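Local atomic coordinates of monovalent Na+/H+ antiporter subunit A (Dietzia sp. DQ12-45-1b, PDB entry 7D3U), a protein that probably exchanges sodium ions for protons across the bacterial cell membrane as the large subunit of the multi-subunit Mrp antiporter complex. Residues 618-626 with 667-675. Residues are numbered along the deposited sequence; the frame is centred on the assembly and turned at random.
Sequences ISRSRLGAV and LQRLPRAFH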
loop_
_atom_site.group_PDB
_atom_site.type_symbol
_atom_site.label_atom_id
_atom_site.label_comp_id
_atom_site.label_asym_id
_atom_site.label_seq_id
_atom_site.Cartn_x
_atom_site.Cartn_y
_atom_site.Cartn_z
ATOM N N ILE B 618 14.829 -27.990 -8.310
ATOM C CA ILE B 618 15.133 -29.177 -7.519
ATOM C C ILE B 618 16.531 -29.115 -6.917
ATOM O O ILE B 618 16.995 -30.101 -6.335
ATOM C CB ILE B 618 14.942 -30.465 -8.335
ATOM C CG1 ILE B 618 16.137 -30.710 -9.255
ATOM C CG2 ILE B 618 13.648 -30.405 -9.126
ATOM C CD1 ILE B 618 16.054 -32.009 -10.015
ATOM N N SER B 619 17.209 -27.976 -7.023
ATOM C CA SER B 619 18.549 -27.838 -6.468
ATOM C C SER B 619 18.474 -27.654 -4.960
ATOM O O SER B 619 17.783 -26.758 -4.468
ATOM C CB SER B 619 19.272 -26.654 -7.105
ATOM O OG SER B 619 20.675 -26.781 -6.963
ATOM N N ARG B 620 19.189 -28.502 -4.227
ATOM C CA ARG B 620 19.226 -28.440 -2.774
ATOM C C ARG B 620 20.442 -27.695 -2.243
ATOM O O ARG B 620 20.624 -27.628 -1.025
ATOM C CB ARG B 620 19.195 -29.853 -2.185
ATOM C CG ARG B 620 17.843 -30.532 -2.279
ATOM C CD ARG B 620 17.988 -32.045 -2.283
ATOM N NE ARG B 620 18.639 -32.529 -3.496
ATOM C CZ ARG B 620 18.616 -33.793 -3.905
ATOM N NH1 ARG B 620 17.972 -34.710 -3.197
ATOM N NH2 ARG B 620 19.238 -34.141 -5.024
ATOM N N SER B 621 21.274 -27.138 -3.117
ATOM C CA SER B 621 22.468 -26.412 -2.712
ATOM C C SER B 621 22.484 -25.049 -3.383
ATOM O O SER B 621 22.135 -24.925 -4.560
ATOM C CB SER B 621 23.736 -27.185 -3.070
ATOM O OG SER B 621 24.279 -26.716 -4.291
ATOM N N ARG B 622 22.893 -24.028 -2.629
ATOM C CA ARG B 622 22.844 -22.659 -3.130
ATOM C C ARG B 622 23.741 -22.441 -4.342
ATOM O O ARG B 622 23.484 -21.523 -5.127
ATOM C CB ARG B 622 23.230 -21.680 -2.022
ATOM C CG ARG B 622 22.247 -21.630 -0.869
ATOM C CD ARG B 622 22.653 -20.588 0.156
ATOM N NE ARG B 622 21.732 -20.539 1.284
ATOM C CZ ARG B 622 20.589 -19.866 1.283
ATOM N NH1 ARG B 622 20.222 -19.184 0.209
ATOM N NH2 ARG B 622 19.810 -19.877 2.355
ATOM N N LEU B 623 24.782 -23.255 -4.518
ATOM C CA LEU B 623 25.675 -23.058 -5.655
ATOM C C LEU B 623 25.094 -23.647 -6.934
ATOM O O LEU B 623 25.182 -23.029 -8.002
ATOM C CB LEU B 623 27.042 -23.670 -5.364
ATOM C CG LEU B 623 27.988 -23.685 -6.560
ATOM C CD1 LEU B 623 28.350 -22.275 -6.966
ATOM C CD2 LEU B 623 29.224 -24.472 -6.222
ATOM N N GLY B 624 24.508 -24.841 -6.851
ATOM C CA GLY B 624 23.789 -25.372 -7.993
ATOM C C GLY B 624 22.685 -24.445 -8.456
ATOM O O GLY B 624 22.427 -24.329 -9.656
ATOM N N ALA B 625 22.051 -23.740 -7.519
ATOM C CA ALA B 625 20.968 -22.833 -7.878
ATOM C C ALA B 625 21.482 -21.617 -8.640
ATOM O O ALA B 625 20.861 -21.188 -9.614
ATOM C CB ALA B 625 20.215 -22.401 -6.625
ATOM N N VAL B 626 22.620 -21.050 -8.228
ATOM C CA VAL B 626 23.143 -19.904 -8.967
ATOM C C VAL B 626 23.720 -20.344 -10.309
ATOM O O VAL B 626 23.634 -19.607 -11.302
ATOM C CB VAL B 626 24.174 -19.125 -8.126
ATOM C CG1 VAL B 626 25.425 -19.939 -7.893
ATOM C CG2 VAL B 626 24.531 -17.826 -8.817
ATOM N N LEU B 667 25.717 -14.836 -1.566
ATOM C CA LEU B 667 25.692 -16.227 -1.145
ATOM C C LEU B 667 26.953 -16.629 -0.404
ATOM O O LEU B 667 26.934 -17.622 0.331
ATOM C CB LEU B 667 25.508 -17.148 -2.352
ATOM C CG LEU B 667 24.079 -17.364 -2.846
ATOM C CD1 LEU B 667 24.025 -18.530 -3.809
ATOM C CD2 LEU B 667 23.142 -17.584 -1.681
ATOM N N GLN B 668 28.048 -15.891 -0.586
ATOM C CA GLN B 668 29.228 -16.132 0.232
ATOM C C GLN B 668 28.988 -15.834 1.706
ATOM O O GLN B 668 29.865 -16.122 2.527
ATOM C CB GLN B 668 30.402 -15.298 -0.279
ATOM C CG GLN B 668 30.367 -13.851 0.161
ATOM C CD GLN B 668 31.389 -13.007 -0.562
ATOM O OE1 GLN B 668 31.956 -13.429 -1.567
ATOM N NE2 GLN B 668 31.631 -11.806 -0.054
ATOM N N ARG B 669 27.832 -15.271 2.060
ATOM C CA ARG B 669 27.495 -14.964 3.444
ATOM C C ARG B 669 26.471 -15.916 4.043
ATOM O O ARG B 669 26.325 -15.951 5.269
ATOM C CB ARG B 669 26.955 -13.536 3.550
ATOM C CG ARG B 669 27.718 -12.526 2.726
ATOM C CD ARG B 669 27.081 -11.155 2.811
ATOM N NE ARG B 669 28.055 -10.132 3.168
ATOM C CZ ARG B 669 28.897 -9.570 2.309
ATOM N NH1 ARG B 669 28.882 -9.929 1.034
ATOM N NH2 ARG B 669 29.752 -8.647 2.722
ATOM N N LEU B 670 25.766 -16.673 3.222
ATOM C CA LEU B 670 24.684 -17.548 3.639
ATOM C C LEU B 670 25.140 -18.999 3.648
ATOM O O LEU B 670 26.167 -19.341 3.055
ATOM C CB LEU B 670 23.488 -17.375 2.698
ATOM C CG LEU B 670 22.924 -15.958 2.630
ATOM C CD1 LEU B 670 21.981 -15.819 1.458
ATOM C CD2 LEU B 670 22.219 -15.606 3.923
ATOM N N PRO B 671 24.407 -19.886 4.323
ATOM C CA PRO B 671 24.814 -21.296 4.373
ATOM C C PRO B 671 24.835 -21.933 2.992
ATOM O O PRO B 671 24.412 -21.355 1.990
ATOM C CB PRO B 671 23.755 -21.943 5.274
ATOM C CG PRO B 671 22.616 -20.979 5.290
ATOM C CD PRO B 671 23.249 -19.634 5.196
ATOM N N ARG B 672 25.338 -23.167 2.955
ATOM C CA ARG B 672 25.590 -23.835 1.684
ATOM C C ARG B 672 24.338 -24.467 1.097
ATOM O O ARG B 672 24.226 -24.581 -0.127
ATOM C CB ARG B 672 26.670 -24.901 1.860
ATOM C CG ARG B 672 28.028 -24.345 2.241
ATOM C CD ARG B 672 29.146 -25.152 1.610
ATOM N NE ARG B 672 30.337 -24.342 1.384
ATOM C CZ ARG B 672 31.393 -24.746 0.685
ATOM N NH1 ARG B 672 31.407 -25.955 0.142
ATOM N NH2 ARG B 672 32.435 -23.940 0.531
ATOM N N ALA B 673 23.396 -24.886 1.935
ATOM C CA ALA B 673 22.210 -25.593 1.484
ATOM C C ALA B 673 20.964 -24.789 1.816
ATOM O O ALA B 673 20.904 -24.118 2.849
ATOM C CB ALA B 673 22.117 -26.982 2.122
ATOM N N PHE B 674 19.976 -24.857 0.928
ATOM C CA PHE B 674 18.699 -24.215 1.189
ATOM C C PHE B 674 18.053 -24.812 2.433
ATOM O O PHE B 674 18.375 -25.923 2.863
ATOM C CB PHE B 674 17.763 -24.374 -0.006
ATOM C CG PHE B 674 18.172 -23.578 -1.206
ATOM C CD1 PHE B 674 18.720 -22.319 -1.062
ATOM C CD2 PHE B 674 18.007 -24.088 -2.477
ATOM C CE1 PHE B 674 19.094 -21.586 -2.166
ATOM C CE2 PHE B 674 18.380 -23.359 -3.581
ATOM C CZ PHE B 674 18.924 -22.108 -3.425
ATOM N N HIS B 675 17.127 -24.060 3.012
ATOM C CA HIS B 675 16.420 -24.538 4.189
ATOM C C HIS B 675 15.485 -25.677 3.805
ATOM O O HIS B 675 14.756 -25.588 2.813
ATOM C CB HIS B 675 15.637 -23.400 4.836
ATOM C CG HIS B 675 16.498 -22.304 5.378
ATOM N ND1 HIS B 675 17.068 -21.338 4.577
ATOM C CD2 HIS B 675 16.884 -22.018 6.644
ATOM C CE1 HIS B 675 17.769 -20.506 5.327
ATOM N NE2 HIS B 675 17.674 -20.897 6.584
#
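Arg622 reaches from the first turn of helix 622-642 into the loop that follows helix 646-667, passing between Leu670 and Phe674. CG stands anti to the carbonyl carbon (chi1 -66°); from there the chain is extended to NE, and a last turn (chi4 -83°) sets the guanidinium across its direction. Leu670 CB lies over one face of this group, 3.9 Å from Arg622 NE, and Phe674 CD1 over the opposite face, 3.7 Å from Arg622 NH1. The aromatic ring, its plane 83° from that of the guanidinium, directs its CD1-CE1 edge at the guanidinium face, with Arg622 NH1 in the plane of the ring. Leu667 flanks the aliphatic part, its CD2 3.6 Å from Arg622 CD. At the outer end, beside His675 CE1, Arg622 NH2 forms a salt bridge with Asp97 of the neighbouring subunit C. Cutting Arg622 back to an alanine would probably leave that aspartate without its charged mate and open a gap between Leu670 and Phe674.

One face of the Phe674 ring lies against the Ser621-Arg622 backbone, while Ala625 CB, 3.5 Å from Phe674 CZ, and Ser619 O meet its edge. The backbone bond from Arg622 N to Arg672 O (2.9 Å) is nearly straight, and Ser621 OG accepts from Gly624 N. This is an N-capped transmembrane-helix start, pinned to an interhelical loop within the MbhD-like region at the interface with subunit C.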